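Local structure of cerato-platanin-like protein (Moniliophthora perniciosa, 3SUM) at residues L4-D8 against V94-T98; K10-D14 against F47-A52; E20-S24 against V77-E82; E43-F47 against A73-V77; V51-Q57 against E83-G89. The protein is of unknown function but belongs to the cerato-platanins, small fungal proteins with a double-psi beta-barrel, some of which bind chitin fragments and provoke plant defences. All blocks are in the same frame, centred on the assembly; numbering follows the deposited sequence.

Contact 1. Residues L4-D8 against V94-T98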
# COMPACT_ATOMS: atom_id res chain seq x y z
N LEU A 4 12.57 2.01 -2.09
CA LEU A 4 12.63 2.51 -0.70
C LEU A 4 11.21 2.50 -0.15
O LEU A 4 10.24 2.66 -0.90
CB LEU A 4 13.11 4.00 -0.64
CG LEU A 4 14.52 4.30 -1.16
CD1 LEU A 4 14.82 5.78 -0.83
CD2 LEU A 4 15.52 3.43 -0.43
N ILE A 5 11.08 2.37 1.17
CA ILE A 5 9.77 2.62 1.73
C ILE A 5 9.98 3.57 2.94
O ILE A 5 10.98 3.46 3.67
CB ILE A 5 9.08 1.34 2.16
CG1 ILE A 5 7.62 1.67 2.60
CG2 ILE A 5 9.97 0.53 3.21
CD1 ILE A 5 6.67 0.59 2.36
N LYS A 6 9.06 4.48 3.12
CA LYS A 6 9.06 5.40 4.25
C LYS A 6 7.64 5.26 4.77
O LYS A 6 6.79 4.68 4.14
CB LYS A 6 9.23 6.84 3.74
CG LYS A 6 10.71 7.07 3.26
CD LYS A 6 10.76 8.44 2.49
CE LYS A 6 12.10 8.72 1.79
NZ LYS A 6 13.17 8.88 2.87
N TRP A 7 7.43 5.74 5.98
CA TRP A 7 6.14 5.63 6.55
C TRP A 7 5.55 7.01 6.80
O TRP A 7 6.25 8.01 6.99
CB TRP A 7 6.16 4.74 7.81
CG TRP A 7 7.04 5.22 8.95
CD1 TRP A 7 8.30 4.81 9.22
CD2 TRP A 7 6.69 6.15 9.96
NE1 TRP A 7 8.75 5.43 10.35
CE2 TRP A 7 7.79 6.29 10.80
CE3 TRP A 7 5.54 6.93 10.21
CZ2 TRP A 7 7.79 7.15 11.94
CZ3 TRP A 7 5.53 7.76 11.33
CH2 TRP A 7 6.65 7.89 12.17
N ASP A 8 4.24 7.01 6.88
CA ASP A 8 3.44 8.23 7.03
C ASP A 8 2.09 7.76 7.53
O ASP A 8 1.41 6.95 6.91
CB ASP A 8 3.26 8.93 5.66
CG ASP A 8 2.55 10.30 5.71
OD1 ASP A 8 1.80 10.60 6.62
OD2 ASP A 8 2.64 11.03 4.71
N VAL A 94 4.49 -0.46 7.61
CA VAL A 94 5.89 -0.35 7.48
C VAL A 94 6.63 -0.92 8.65
O VAL A 94 7.59 -1.69 8.49
CB VAL A 94 6.31 1.16 7.18
CG1 VAL A 94 7.82 1.27 7.14
CG2 VAL A 94 5.66 1.59 5.83
N LYS A 95 6.07 -0.68 9.83
CA LYS A 95 6.64 -1.14 11.03
C LYS A 95 6.69 -2.64 11.01
O LYS A 95 7.73 -3.24 11.37
CB LYS A 95 5.79 -0.65 12.22
CG LYS A 95 6.41 -0.75 13.54
CD LYS A 95 5.29 -0.40 14.65
CE LYS A 95 5.09 1.09 14.75
NZ LYS A 95 4.40 1.46 16.10
N ASN A 96 5.61 -3.26 10.58
CA ASN A 96 5.61 -4.70 10.53
C ASN A 96 6.46 -5.23 9.39
O ASN A 96 7.16 -6.22 9.58
CB ASN A 96 4.21 -5.24 10.54
CG ASN A 96 3.46 -4.79 11.82
OD1 ASN A 96 4.08 -4.66 12.89
ND2 ASN A 96 2.18 -4.47 11.70
N LEU A 97 6.47 -4.57 8.23
CA LEU A 97 7.22 -5.15 7.11
C LEU A 97 8.72 -5.10 7.42
O LEU A 97 9.49 -5.96 6.94
CB LEU A 97 7.00 -4.29 5.87
CG LEU A 97 7.77 -4.57 4.60
CD1 LEU A 97 7.62 -6.05 4.04
CD2 LEU A 97 7.30 -3.49 3.54
N THR A 98 9.17 -4.08 8.17
CA THR A 98 10.59 -3.72 8.21
C THR A 98 11.13 -3.94 9.59
O THR A 98 12.16 -3.40 9.95
CB THR A 98 10.88 -2.29 7.77
OG1 THR A 98 10.25 -1.38 8.70
CG2 THR A 98 10.36 -2.05 6.37
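Val-94, on helix 91-97, pushes its branched side chain against Ile-5 and Trp-7 on the side of strand 4-7 that faces the helix. Its CB already touches the strand, 3.6 Å from Trp-7 CB, where the two side chains cross at about a right angle. With CG1 anti to the backbone N (chi1 176°), that methyl comes obliquely to the indole, 4.1 Å from Trp-7 CD1, while CG2 faces back toward the start of the strand. CG2 lies 3.7 Å from Lys-6 O and 3.7 Å from Ile-5 CD1, the latter a tip-to-tip meeting of two aliphatic chains. An alanine here would probably open a gap at Ile-5 CD1 and Lys-6 O, where CG2 is lost, and beside Trp-7 CD1, where CG1 is lost. Ile-5 extends the apolar patch in two directions: CD1 also reaches Leu-97 CD2, and CG2 approaches Thr-98 CG2 at 4.1 Å. Thr-98, just past the helix, turns OG1 back to donate to Val-94 O at 2.7 Å from above the carbonyl plane. The same oxygen takes the Thr-98 N-H, so two donors grip it. The rest of the Trp-7 ring leads away from the helix, and NE1 donates to Tyr-107 O. A short helix laid over strands 4-7 and 63-68 in this way fits the double-psi beta-barrel of the cerato-platanins.

Contact 2. Residues K10-D14 against F47-A52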
# COMPACT_ATOMS: atom_id res chain seq x y z
N LYS A 10 -0.61 9.27 7.32
CA LYS A 10 -1.72 9.51 6.38
C LYS A 10 -2.38 8.22 5.90
O LYS A 10 -3.59 8.11 5.75
CB LYS A 10 -1.19 10.27 5.11
CG LYS A 10 -2.32 10.59 4.15
CD LYS A 10 -1.76 11.44 2.93
CE LYS A 10 -2.85 11.86 1.93
NZ LYS A 10 -2.30 12.49 0.59
N PHE A 11 -1.56 7.24 5.55
CA PHE A 11 -2.05 6.02 4.90
C PHE A 11 -2.68 5.02 5.87
O PHE A 11 -3.12 3.96 5.45
CB PHE A 11 -0.91 5.46 4.09
CG PHE A 11 -0.41 6.49 3.16
CD1 PHE A 11 -1.25 6.99 2.17
CD2 PHE A 11 0.87 7.02 3.30
CE1 PHE A 11 -0.81 8.05 1.30
CE2 PHE A 11 1.33 8.05 2.47
CZ PHE A 11 0.50 8.56 1.44
N GLN A 12 -2.73 5.37 7.13
CA GLN A 12 -3.57 4.54 8.01
C GLN A 12 -4.55 5.40 8.76
O GLN A 12 -5.07 5.02 9.85
CB GLN A 12 -2.73 3.67 8.96
CG GLN A 12 -1.84 4.40 9.90
CD GLN A 12 -1.09 3.44 10.74
OE1 GLN A 12 -0.60 2.43 10.24
NE2 GLN A 12 -1.06 3.70 12.07
N ASN A 13 -4.81 6.55 8.17
CA ASN A 13 -5.82 7.46 8.73
C ASN A 13 -7.16 7.16 8.12
O ASN A 13 -7.49 7.70 7.07
CB ASN A 13 -5.42 8.91 8.52
CG ASN A 13 -6.35 9.88 9.27
OD1 ASN A 13 -7.48 9.53 9.66
ND2 ASN A 13 -5.86 11.11 9.48
N ASP A 14 -7.95 6.32 8.83
CA ASP A 14 -9.19 5.80 8.34
C ASP A 14 -10.15 6.94 8.08
O ASP A 14 -11.04 6.79 7.23
CB ASP A 14 -9.81 4.81 9.32
CG ASP A 14 -9.87 5.35 10.72
OD1 ASP A 14 -10.97 5.74 11.13
OD2 ASP A 14 -8.81 5.44 11.38
N PHE A 47 -7.25 -1.66 3.58
CA PHE A 47 -6.85 -0.68 4.50
C PHE A 47 -6.38 -1.46 5.75
O PHE A 47 -7.05 -2.37 6.15
CB PHE A 47 -8.10 0.16 4.93
CG PHE A 47 -7.79 1.12 6.07
CD1 PHE A 47 -7.20 2.35 5.82
CD2 PHE A 47 -7.97 0.73 7.39
CE1 PHE A 47 -6.92 3.24 6.87
CE2 PHE A 47 -7.69 1.56 8.42
CZ PHE A 47 -7.16 2.82 8.20
N PRO A 48 -5.25 -1.11 6.32
CA PRO A 48 -4.43 0.05 6.01
C PRO A 48 -3.08 -0.37 5.42
O PRO A 48 -2.04 0.22 5.71
CB PRO A 48 -4.26 0.67 7.38
CG PRO A 48 -3.99 -0.58 8.30
CD PRO A 48 -4.92 -1.66 7.68
N HIS A 49 -3.10 -1.36 4.53
CA HIS A 49 -1.86 -1.75 3.89
C HIS A 49 -1.76 -0.97 2.61
O HIS A 49 -1.90 -1.54 1.55
CB HIS A 49 -1.93 -3.27 3.63
CG HIS A 49 -1.45 -4.01 4.83
ND1 HIS A 49 -0.83 -5.25 4.76
CD2 HIS A 49 -1.38 -3.62 6.12
CE1 HIS A 49 -0.42 -5.60 5.98
NE2 HIS A 49 -0.76 -4.64 6.83
N PHE A 50 -1.59 0.33 2.78
CA PHE A 50 -1.71 1.29 1.70
C PHE A 50 -0.42 2.05 1.52
O PHE A 50 0.26 2.34 2.46
CB PHE A 50 -2.79 2.31 2.07
CG PHE A 50 -4.19 1.82 1.91
CD1 PHE A 50 -4.45 0.63 1.24
CD2 PHE A 50 -5.25 2.54 2.44
CE1 PHE A 50 -5.79 0.17 1.09
CE2 PHE A 50 -6.58 2.12 2.30
CZ PHE A 50 -6.84 0.94 1.59
N VAL A 51 -0.12 2.43 0.26
CA VAL A 51 1.07 3.15 0.01
C VAL A 51 0.79 4.23 -1.02
O VAL A 51 -0.14 4.14 -1.81
CB VAL A 51 2.22 2.26 -0.61
CG1 VAL A 51 2.77 1.20 0.42
CG2 VAL A 51 1.72 1.53 -1.87
N ALA A 52 1.59 5.28 -0.94
CA ALA A 52 1.73 6.19 -2.09
C ALA A 52 2.85 5.66 -2.90
O ALA A 52 3.80 5.16 -2.37
CB ALA A 52 2.08 7.61 -1.58
O HOH W 1 -0.42 0.80 8.06
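Phe-11 sets CG anti to its carbonyl carbon (chi1 -55°), which carries the ring to Ala-52, whereas Phe-47 sets CG anti to its backbone N (chi1 172°) and sends its ring toward Gln-12 and Asp-14. The two phenylalanines thereby fasten the loop after strand 4-7 to strand 50-52 of the double-psi beta-barrel and to the bend leading into it, which contains a cis peptide bond before Pro-48. The Phe-11 ring is sandwiched, with Lys-10 CB over one face and Ala-52 N over the other; its CZ presses on Ala-52 CB at 3.5 Å. Phe-47 meets Gln-12 O near the plane of its ring, CZ to O 3.5 Å, and CZ is equally close to Asp-14 CB. Pro-48 CB covers the centre of one face of the same ring and also packs against Gln-12 CB at 3.7 Å. Between these patches Phe-11 O is buried with no hydrogen-bond partner, hemmed in by Phe-50 CB at 3.8 Å. The extended Gln-12 chain carries OE1 to a water and to Asp-92 N of helix 91-97. That water donates both to Gln-12 OE1, at 2.7 Å, and to Pro-48 O, at 2.9 Å.

Contact 3. Residues E20-S24 against V77-E82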
# COMPACT_ATOMS: atom_id res chain seq x y z
N GLU A 20 -8.54 13.15 -0.58
CA GLU A 20 -7.24 13.60 -0.17
C GLU A 20 -6.05 12.84 -0.78
O GLU A 20 -4.91 13.19 -0.52
CB GLU A 20 -7.13 13.52 1.35
CG GLU A 20 -8.16 14.39 2.07
CD GLU A 20 -7.67 15.84 2.22
OE1 GLU A 20 -6.50 16.16 1.87
OE2 GLU A 20 -8.47 16.67 2.68
N PHE A 21 -6.33 11.90 -1.68
CA PHE A 21 -5.33 10.99 -2.22
C PHE A 21 -5.39 11.12 -3.70
O PHE A 21 -6.47 11.29 -4.27
CB PHE A 21 -5.75 9.56 -1.85
CG PHE A 21 -5.77 9.34 -0.37
CD1 PHE A 21 -4.63 8.98 0.30
CD2 PHE A 21 -6.92 9.68 0.37
CE1 PHE A 21 -4.61 8.86 1.68
CE2 PHE A 21 -6.92 9.55 1.76
CZ PHE A 21 -5.78 9.17 2.43
N LYS A 22 -4.25 11.02 -4.34
CA LYS A 22 -4.23 11.28 -5.78
C LYS A 22 -4.77 10.13 -6.55
O LYS A 22 -4.82 10.22 -7.77
CB LYS A 22 -2.78 11.59 -6.16
CG LYS A 22 -2.44 13.04 -5.66
CD LYS A 22 -0.98 13.39 -5.88
CE LYS A 22 -0.80 14.94 -5.72
NZ LYS A 22 0.64 15.23 -5.56
N CYS A 23 -5.17 9.04 -5.88
CA CYS A 23 -5.83 7.94 -6.55
C CYS A 23 -7.34 7.94 -6.25
O CYS A 23 -7.95 6.91 -6.27
CB CYS A 23 -5.22 6.59 -6.13
SG CYS A 23 -3.54 6.44 -6.73
N SER A 24 -7.90 9.08 -5.89
CA SER A 24 -9.29 9.15 -5.38
C SER A 24 -10.30 8.45 -6.32
O SER A 24 -11.25 7.79 -5.86
CB SER A 24 -9.63 10.63 -5.07
OG SER A 24 -9.50 11.41 -6.25
N VAL A 77 -1.75 0.62 -3.91
CA VAL A 77 -1.36 1.95 -4.16
C VAL A 77 -2.59 2.87 -4.11
O VAL A 77 -3.53 2.68 -4.88
CB VAL A 77 -0.69 2.02 -5.60
CG1 VAL A 77 -0.38 3.54 -6.00
CG2 VAL A 77 0.66 1.21 -5.62
N VAL A 78 -2.57 3.89 -3.24
CA VAL A 78 -3.73 4.71 -3.00
C VAL A 78 -3.40 6.20 -3.18
O VAL A 78 -4.29 7.05 -3.10
CB VAL A 78 -4.30 4.52 -1.58
CG1 VAL A 78 -4.73 2.99 -1.33
CG2 VAL A 78 -3.32 5.08 -0.47
N ASP A 79 -2.14 6.50 -3.46
CA ASP A 79 -1.79 7.94 -3.59
C ASP A 79 -0.47 8.01 -4.37
O ASP A 79 0.08 6.96 -4.75
CB ASP A 79 -1.63 8.45 -2.14
CG ASP A 79 -1.58 9.98 -2.04
OD1 ASP A 79 -1.80 10.70 -3.05
OD2 ASP A 79 -1.29 10.41 -0.92
N ARG A 80 0.07 9.19 -4.58
CA ARG A 80 1.25 9.32 -5.42
C ARG A 80 2.32 9.98 -4.59
O ARG A 80 2.00 10.80 -3.74
CB ARG A 80 0.99 10.23 -6.69
CG ARG A 80 0.78 9.43 -8.03
CD ARG A 80 -0.32 8.34 -7.75
NE ARG A 80 -0.73 7.68 -8.99
CZ ARG A 80 -0.20 6.55 -9.40
NH1 ARG A 80 0.75 5.99 -8.68
NH2 ARG A 80 -0.62 5.99 -10.52
N VAL A 81 3.58 9.60 -4.79
CA VAL A 81 4.70 10.44 -4.38
C VAL A 81 5.41 10.65 -5.71
O VAL A 81 5.24 9.84 -6.62
CB VAL A 81 5.62 9.75 -3.40
CG1 VAL A 81 4.95 9.75 -2.04
CG2 VAL A 81 5.94 8.31 -3.84
N GLU A 82 6.18 11.68 -5.89
CA GLU A 82 6.79 11.73 -7.24
C GLU A 82 8.29 11.51 -7.25
O GLU A 82 9.04 12.19 -7.97
CB GLU A 82 6.43 13.03 -7.94
CG GLU A 82 4.91 13.27 -8.14
CD GLU A 82 4.22 13.61 -6.83
OE1 GLU A 82 4.90 14.17 -5.92
OE2 GLU A 82 3.01 13.35 -6.73
O HOH W 2 -2.79 9.56 -9.94
O HOH W 3 2.12 13.79 -4.25
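The Phe-21 ring receives Asp-79 CB at its edge, in plane, and the aspartate carboxylate stands 76° from the ring, near a right angle. Across the contact, Cys-23 SG sits over one face of the Arg-80 guanidinium, 3.8 Å from NE, and a water lies at the edge of that group, in plane. This water accepts from Arg-80 NE and donates to Lys-22 O. Asp-79 places CG anti to its backbone N (chi1 -167°), lifting OD1 to the turn formed by Phe-21 to Ser-24. There the Lys-22 N-H points at OD1 almost straight (2.8 Å, 167°), from above the carboxylate plane; Arg-80 N adds a weak bond to the same oxygen. Cys-23 CB comes within 3.2 Å of Val-78 O, and SG continues into the disulfide with Cys-60. Farther out, the extended Lys-22 chain crosses Arg-80, CD to CB 3.8 Å, and ends in a salt bridge from NZ to the syn side of Glu-82 OE2, at 3.2 Å, tilted out of the carboxylate plane. Asp-79 OD2 pairs with Lys-10, so one buried carboxylate ties two parts of the loop between strand 4-7 and helix 24-28 to strand 71-79. Its neighbouring cation and the N-H bonds would probably favour the ionised form.

Contact 4. Residues E43-F47 against A73-V77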
# COMPACT_ATOMS: atom_id res chain seq x y z
N GLU A 43 -12.50 2.75 4.56
CA GLU A 43 -13.47 1.84 3.94
C GLU A 43 -12.93 1.12 2.74
O GLU A 43 -13.59 0.27 2.17
CB GLU A 43 -14.73 2.58 3.53
CG GLU A 43 -15.38 3.34 4.69
CD GLU A 43 -16.40 4.36 4.18
OE1 GLU A 43 -16.11 5.12 3.23
OE2 GLU A 43 -17.48 4.39 4.74
N VAL A 44 -11.74 1.52 2.29
CA VAL A 44 -11.24 0.96 1.05
C VAL A 44 -10.67 -0.42 1.33
O VAL A 44 -10.00 -0.65 2.35
CB VAL A 44 -10.12 1.90 0.49
CG1 VAL A 44 -9.50 1.29 -0.76
CG2 VAL A 44 -10.68 3.28 0.19
N LEU A 45 -10.92 -1.36 0.46
CA LEU A 45 -10.30 -2.68 0.57
C LEU A 45 -8.81 -2.69 0.80
O LEU A 45 -8.06 -1.95 0.13
CB LEU A 45 -10.59 -3.47 -0.72
CG LEU A 45 -12.05 -3.82 -0.96
CD1 LEU A 45 -12.25 -4.25 -2.37
CD2 LEU A 45 -12.45 -5.06 -0.00
N ASN A 46 -8.36 -3.49 1.77
CA ASN A 46 -6.98 -3.64 2.18
C ASN A 46 -6.41 -2.55 3.07
O ASN A 46 -5.23 -2.55 3.33
CB ASN A 46 -6.02 -3.77 0.93
CG ASN A 46 -4.76 -4.53 1.23
OD1 ASN A 46 -4.75 -5.46 2.12
ND2 ASN A 46 -3.66 -4.15 0.56
N PHE A 47 -7.25 -1.66 3.58
CA PHE A 47 -6.85 -0.68 4.50
C PHE A 47 -6.38 -1.46 5.75
O PHE A 47 -7.05 -2.37 6.15
CB PHE A 47 -8.10 0.16 4.93
CG PHE A 47 -7.79 1.12 6.07
CD1 PHE A 47 -7.20 2.35 5.82
CD2 PHE A 47 -7.97 0.73 7.39
CE1 PHE A 47 -6.92 3.24 6.87
CE2 PHE A 47 -7.69 1.56 8.42
CZ PHE A 47 -7.16 2.82 8.20
N ALA A 73 4.67 -8.03 2.40
CA ALA A 73 3.34 -7.53 2.57
C ALA A 73 2.74 -7.24 1.23
O ALA A 73 3.47 -6.97 0.26
CB ALA A 73 3.36 -6.21 3.46
N PHE A 74 1.42 -7.22 1.19
CA PHE A 74 0.74 -6.84 -0.00
C PHE A 74 0.07 -5.50 0.21
O PHE A 74 -0.67 -5.28 1.16
CB PHE A 74 -0.33 -7.90 -0.39
CG PHE A 74 0.27 -9.20 -0.76
CD1 PHE A 74 0.79 -9.44 -2.06
CD2 PHE A 74 0.26 -10.27 0.18
CE1 PHE A 74 1.28 -10.67 -2.41
CE2 PHE A 74 0.77 -11.52 -0.20
CZ PHE A 74 1.30 -11.69 -1.49
N VAL A 75 0.38 -4.56 -0.69
CA VAL A 75 -0.05 -3.20 -0.45
C VAL A 75 -0.83 -2.65 -1.64
O VAL A 75 -0.57 -3.03 -2.74
CB VAL A 75 1.15 -2.27 -0.12
CG1 VAL A 75 1.96 -2.83 1.08
CG2 VAL A 75 2.14 -2.13 -1.29
N THR A 76 -1.81 -1.73 -1.38
CA THR A 76 -2.54 -1.14 -2.43
C THR A 76 -1.97 0.24 -2.63
O THR A 76 -1.77 0.99 -1.68
CB THR A 76 -4.00 -1.05 -2.01
OG1 THR A 76 -4.42 -2.38 -1.71
CG2 THR A 76 -4.90 -0.55 -3.20
N VAL A 77 -1.75 0.62 -3.91
CA VAL A 77 -1.36 1.95 -4.16
C VAL A 77 -2.59 2.87 -4.11
O VAL A 77 -3.53 2.68 -4.88
CB VAL A 77 -0.69 2.02 -5.60
CG1 VAL A 77 -0.38 3.54 -6.00
CG2 VAL A 77 0.66 1.21 -5.62
O HOH W 4 -7.01 -3.08 -2.22
O HOH W 5 -2.84 -6.97 2.35
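Asn-46 and Thr-76 meet obliquely, the asparagine reaching from a tight turn with its amide NH2 directed at Phe-74 and Thr-76 of strand 71-79. With CG anti to the backbone N (chi1 -154°), ND2 arrives between two acceptors and spends one hydrogen on each. The bond to Phe-74 O is long, at 3.3 Å, but straight, 172° at the hydrogen; that to Thr-76 OG1 is shorter, 3.0 Å, and a little more bent. Both acceptors lie close to the plane of the amide, so its rotation is well fixed. Seen from the carbonyl of Phe-74, however, ND2 comes from above the plane and not along a lone pair. Thr-76 turns OG1 anti to its carbonyl carbon, toward the loop, where the hydroxyl accepts from Asn-46 and donates to a water 2.7 Å away. That water donates in turn to Leu-45 O, at 2.8 Å, closing a second, solvent-mediated link beside the first. Asn-46 occupies the third position of the type II turn from Val-44 to Phe-47, with positive phi (79°), as such turns call for. Cys-125 touches both Asn-46 and Thr-76. The loop is thus pinned to strand 71-79, which lies between strands 50-52 and 63-68 and bonds through the Thr-76 backbone to His-49 and Val-51.

Contact 5. Residues V51-Q57 against E83-G89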
# COMPACT_ATOMS: atom_id res chain seq x y z
N VAL A 51 -0.12 2.43 0.26
CA VAL A 51 1.07 3.15 0.01
C VAL A 51 0.79 4.23 -1.02
O VAL A 51 -0.14 4.14 -1.81
CB VAL A 51 2.22 2.26 -0.61
CG1 VAL A 51 2.77 1.20 0.42
CG2 VAL A 51 1.72 1.53 -1.87
N ALA A 52 1.59 5.28 -0.94
CA ALA A 52 1.73 6.19 -2.09
C ALA A 52 2.85 5.66 -2.90
O ALA A 52 3.80 5.16 -2.37
CB ALA A 52 2.08 7.61 -1.58
N ALA A 53 2.81 5.85 -4.22
CA ALA A 53 3.87 5.35 -5.05
C ALA A 53 3.83 6.18 -6.31
O ALA A 53 2.83 6.92 -6.56
CB ALA A 53 3.65 3.86 -5.34
N PRO A 54 4.90 6.10 -7.11
CA PRO A 54 4.97 7.05 -8.19
C PRO A 54 4.04 6.65 -9.30
O PRO A 54 3.92 5.47 -9.61
CB PRO A 54 6.42 6.89 -8.72
CG PRO A 54 7.12 6.15 -7.73
CD PRO A 54 6.16 5.37 -6.89
N GLU A 55 3.52 7.65 -9.99
CA GLU A 55 2.76 7.44 -11.18
C GLU A 55 3.73 6.78 -12.23
O GLU A 55 4.90 6.99 -12.19
CB GLU A 55 2.30 8.82 -11.72
CG GLU A 55 1.49 8.82 -13.01
CD GLU A 55 1.06 10.28 -13.44
OE1 GLU A 55 0.88 10.55 -14.66
OE2 GLU A 55 0.94 11.14 -12.55
N ALA A 56 3.17 6.06 -13.19
CA ALA A 56 3.90 5.47 -14.33
C ALA A 56 4.51 4.22 -13.85
O ALA A 56 4.27 3.20 -14.45
CB ALA A 56 4.95 6.42 -15.00
N GLN A 57 5.24 4.27 -12.76
CA GLN A 57 5.77 3.00 -12.20
C GLN A 57 4.70 2.14 -11.55
O GLN A 57 4.87 0.91 -11.49
CB GLN A 57 6.81 3.24 -11.13
CG GLN A 57 8.04 3.85 -11.49
CD GLN A 57 9.06 3.64 -10.35
OE1 GLN A 57 9.22 4.54 -9.55
NE2 GLN A 57 9.78 2.51 -10.34
N GLU A 83 8.73 10.56 -6.43
CA GLU A 83 10.10 10.19 -6.32
C GLU A 83 10.19 8.80 -6.87
O GLU A 83 9.45 7.90 -6.44
CB GLU A 83 10.51 10.25 -4.86
CG GLU A 83 11.56 11.35 -4.54
CD GLU A 83 11.11 12.82 -4.63
OE1 GLU A 83 10.21 13.28 -3.89
OE2 GLU A 83 11.71 13.55 -5.42
N ALA A 84 11.08 8.56 -7.82
CA ALA A 84 11.11 7.22 -8.41
C ALA A 84 11.42 6.20 -7.35
O ALA A 84 12.21 6.48 -6.44
CB ALA A 84 12.17 7.11 -9.57
N ASN A 85 10.83 5.01 -7.49
CA ASN A 85 11.21 3.91 -6.65
C ASN A 85 10.93 4.14 -5.18
O ASN A 85 11.56 3.49 -4.33
CB ASN A 85 12.70 3.61 -6.85
CG ASN A 85 13.01 3.26 -8.32
OD1 ASN A 85 12.26 2.53 -8.95
ND2 ASN A 85 14.11 3.74 -8.81
N LEU A 86 9.96 4.97 -4.88
CA LEU A 86 9.65 5.24 -3.49
C LEU A 86 8.20 4.79 -3.17
O LEU A 86 7.27 5.17 -3.85
CB LEU A 86 9.77 6.73 -3.18
CG LEU A 86 9.31 7.12 -1.75
CD1 LEU A 86 10.11 6.44 -0.58
CD2 LEU A 86 9.38 8.67 -1.53
N PHE A 87 8.03 3.96 -2.13
CA PHE A 87 6.73 3.78 -1.53
C PHE A 87 6.67 4.55 -0.22
O PHE A 87 7.68 4.61 0.52
CB PHE A 87 6.54 2.31 -1.17
CG PHE A 87 6.35 1.43 -2.34
CD1 PHE A 87 5.15 1.44 -3.05
CD2 PHE A 87 7.37 0.58 -2.73
CE1 PHE A 87 4.97 0.62 -4.14
CE2 PHE A 87 7.21 -0.25 -3.81
CZ PHE A 87 6.04 -0.24 -4.52
N VAL A 88 5.50 5.10 0.09
CA VAL A 88 5.31 5.65 1.41
C VAL A 88 4.14 4.89 1.98
O VAL A 88 3.04 5.01 1.47
CB VAL A 88 5.04 7.15 1.43
CG1 VAL A 88 4.84 7.59 2.96
CG2 VAL A 88 6.27 7.89 0.82
N GLY A 89 4.34 4.19 3.08
CA GLY A 89 3.24 3.34 3.51
C GLY A 89 2.75 3.75 4.89
O GLY A 89 3.36 4.53 5.62
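Phe-87 is the apolar centre: its CD1 is met by Val-51 CG2 at 3.6 Å and by Ala-53 CB at 3.7 Å. Trp-3 stacks on the same ring. Beside them Val-51 CG1 rests 3.8 Å from Gly-89 CA. The backbones of Ala-52 and Val-88 form a hydrogen-bonded antiparallel pair, Ala-52 N to Val-88 O 2.8 Å and Val-88 N to Ala-52 O 3.0 Å. Beyond it the strands part, and Pro-54 wedges in, CD 3.2 Å from Leu-86 O, a buried oxygen with no hydrogen-bond partner. At the polar edge Gln-57 closes a pair of bonds with Asn-85: OE1 accepts Asn-85 N in the carbonyl plane, on a lone pair, at 2.7 Å, and NE2 donates to Asn-85 OD1 at 2.8 Å, from above the carbonyl plane of Asn-85. The two amides stand 81° apart. A leucine in place of Gln-57 would probably leave both Asn-85 N and OD1 without their mates and set the asparagine amide free to turn. Strands 50-52 and 86-89 paired in this way, with 86-89 running parallel to 4-7 on its other side, belong to the mixed sheet of the double-psi beta-barrel.

How the contacts relate
All five contacts reach one mixed sheet, the wall of the barrel. Contact 1 pairs residues near the N-terminus with helix 91-97, and along the chain the other four are nested inside the loop it closes. Contacts 2 and 5 share strand 50-52, contacts 3 and 4 share strand 71-79, and these neighbouring strands bring contacts 2 and 4 within about 7 Å, centre to centre. Contacts 1 and 3 are the most distant pair, about 17 Å between centres. Contacts 1 and 5 join where strands 4-7 and 86-89 lie side by side. Segments of contacts 2 and 3 alternate in sequence, as do those of 2 and 4, so the interleaved chain is closed from several directions into a compact single domain.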